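Local coordinates for protein S-adenosylmethionine:2-demethylmenaquinone methyltransferase (Geobacillus kaustophilus, PDB 2PCN) that is a trimeric protein of the Aldolase/RraA family, with a compact alpha/beta fold built around a mixed sheet, at residues Val60-Gly65 with Ile89-Ile94. Sequence-based numbering, arbitrary orientation.
Sequences VVDGKG and IIHGCI
Asp62 and His91 both hold CG anti to the backbone N (chi1 -178° and 179°), and their side chains lie side by side, pointing the same way from one face of the sheet. Asp62 OD1 reaches the rim of the imidazole and sits 3.0 Å from His91 CD2, a close carbon-oxygen contact; the carboxylate and ring planes are turned 34° apart. The same OD1 accepts a bond from Lys64 N, above the carboxylate plane, which makes an Asx turn and curls the chain back over the ring. Gly65 then covers one face of His91: its N stands over the ring centre, and its CA packs 3.6 Å from the ring centroid as a CH-pi contact. Phe131 stacks on His91 as well.

Upstream the two strands are parallel neighbours in the mixed sheet of this Aldolase/RraA-family fold, connected through strand 70-72, which joins a separate sheet, and helix 74-82, which returns the chain to strand 87-90. Val61, opposite Ile90, bonds to the residues on either side of it: its N gives to Ile89 O at 2.8 Å and its O takes His91 N at 2.8 Å, both bonds nearly straight. On the face away from Asp62 and His91, Val61 CB meets Ile90 CG2 at 4.2 Å, and both side chains also pack on Leu71.

Past the ladder, His91 becomes the centre of an inverse gamma turn, where segment 89-94 changes direction toward the weakly bonded strand at Cys93 and Ile94, which pairs in a different sheet. Its carbonyl O gathers the opposing loop: Gly65 N binds it at 2.9 Å from well above the carbonyl plane, and Gly63 N adds a weak bond. Lys64, on the exposed side, turns its NZ to a salt bridge with Asp38, with a weak bond to Asp62 O beside it.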
loop_
_atom_site.group_PDB
_atom_site.type_symbol
_atom_site.label_atom_id
_atom_site.label_comp_id
_atom_site.label_asym_id
_atom_site.label_seq_id
_atom_site.Cartn_x
_atom_site.Cartn_y
_atom_site.Cartn_z
ATOM N N VAL A 60 2.994 -9.279 20.367
ATOM C CA VAL A 60 3.948 -9.081 19.286
ATOM C C VAL A 60 4.398 -10.471 18.864
ATOM O O VAL A 60 4.919 -11.238 19.680
ATOM C CB VAL A 60 5.170 -8.254 19.750
ATOM C CG1 VAL A 60 6.138 -8.055 18.592
ATOM C CG2 VAL A 60 4.702 -6.906 20.283
ATOM N N VAL A 61 4.183 -10.791 17.594
ATOM C CA VAL A 61 4.539 -12.101 17.062
ATOM C C VAL A 61 5.610 -12.035 15.976
ATOM O O VAL A 61 5.426 -11.382 14.950
ATOM C CB VAL A 61 3.296 -12.798 16.467
ATOM C CG1 VAL A 61 3.684 -14.138 15.860
ATOM C CG2 VAL A 61 2.237 -12.978 17.544
ATOM N N ASP A 62 6.737 -12.700 16.207
ATOM C CA ASP A 62 7.785 -12.719 15.200
ATOM C C ASP A 62 7.620 -13.993 14.383
ATOM O O ASP A 62 7.973 -15.083 14.835
ATOM C CB ASP A 62 9.177 -12.692 15.833
ATOM C CG ASP A 62 10.280 -12.664 14.789
ATOM O OD1 ASP A 62 9.949 -12.620 13.585
ATOM O OD2 ASP A 62 11.472 -12.685 15.162
ATOM N N GLY A 63 7.060 -13.847 13.189
ATOM C CA GLY A 63 6.854 -14.986 12.312
ATOM C C GLY A 63 7.934 -15.060 11.251
ATOM O O GLY A 63 7.770 -15.720 10.223
ATOM N N LYS A 64 9.042 -14.372 11.503
ATOM C CA LYS A 64 10.176 -14.359 10.586
ATOM C C LYS A 64 9.859 -13.703 9.253
ATOM O O LYS A 64 10.608 -13.855 8.288
ATOM C CB LYS A 64 10.668 -15.791 10.348
ATOM C CG LYS A 64 10.948 -16.563 11.634
ATOM C CD LYS A 64 11.944 -15.821 12.510
ATOM C CE LYS A 64 12.083 -16.465 13.879
ATOM N NZ LYS A 64 10.812 -16.424 14.654
ATOM N N GLY A 65 8.745 -12.979 9.197
ATOM C CA GLY A 65 8.369 -12.311 7.965
ATOM C C GLY A 65 7.932 -13.252 6.859
ATOM O O GLY A 65 7.877 -12.867 5.691
ATOM N N ILE A 89 0.749 -7.294 16.690
ATOM C CA ILE A 89 1.732 -6.822 15.713
ATOM C C ILE A 89 2.441 -8.080 15.236
ATOM O O ILE A 89 3.061 -8.793 16.030
ATOM C CB ILE A 89 2.742 -5.851 16.351
ATOM C CG1 ILE A 89 2.006 -4.597 16.832
ATOM C CG2 ILE A 89 3.826 -5.489 15.339
ATOM C CD1 ILE A 89 2.861 -3.629 17.623
ATOM N N ILE A 90 2.356 -8.351 13.937
ATOM C CA ILE A 90 2.929 -9.576 13.391
ATOM C C ILE A 90 3.991 -9.422 12.310
ATOM O O ILE A 90 3.749 -8.815 11.267
ATOM C CB ILE A 90 1.800 -10.466 12.811
ATOM C CG1 ILE A 90 0.644 -10.546 13.808
ATOM C CG2 ILE A 90 2.337 -11.857 12.493
ATOM C CD1 ILE A 90 -0.560 -11.311 13.303
ATOM N N HIS A 91 5.172 -9.975 12.568
ATOM C CA HIS A 91 6.241 -9.954 11.581
ATOM C C HIS A 91 5.917 -11.198 10.764
ATOM O O HIS A 91 6.551 -12.250 10.902
ATOM C CB HIS A 91 7.610 -10.073 12.257
ATOM C CG HIS A 91 8.761 -10.074 11.297
ATOM N ND1 HIS A 91 8.733 -9.390 10.101
ATOM C CD2 HIS A 91 9.975 -10.668 11.362
ATOM C CE1 HIS A 91 9.881 -9.568 9.467
ATOM N NE2 HIS A 91 10.652 -10.340 10.213
ATOM N N GLY A 92 4.885 -11.058 9.937
ATOM C CA GLY A 92 4.399 -12.143 9.108
ATOM C C GLY A 92 3.056 -11.740 8.521
ATOM O O GLY A 92 2.710 -10.557 8.530
ATOM N N CYS A 93 2.283 -12.707 8.036
ATOM C CA CYS A 93 0.997 -12.401 7.416
ATOM C C CYS A 93 -0.241 -12.801 8.210
ATOM O O CYS A 93 -0.170 -13.559 9.177
ATOM C CB CYS A 93 0.916 -13.065 6.037
ATOM S SG CYS A 93 2.144 -12.495 4.851
ATOM N N ILE A 94 -1.381 -12.274 7.782
ATOM C CA ILE A 94 -2.660 -12.593 8.397
ATOM C C ILE A 94 -3.623 -12.916 7.261
ATOM O O ILE A 94 -3.270 -12.793 6.084
ATOM C CB ILE A 94 -3.246 -11.393 9.184
ATOM C CG1 ILE A 94 -3.615 -10.260 8.219
ATOM C CG2 ILE A 94 -2.239 -10.903 10.214
ATOM C CD1 ILE A 94 -4.473 -9.181 8.845
#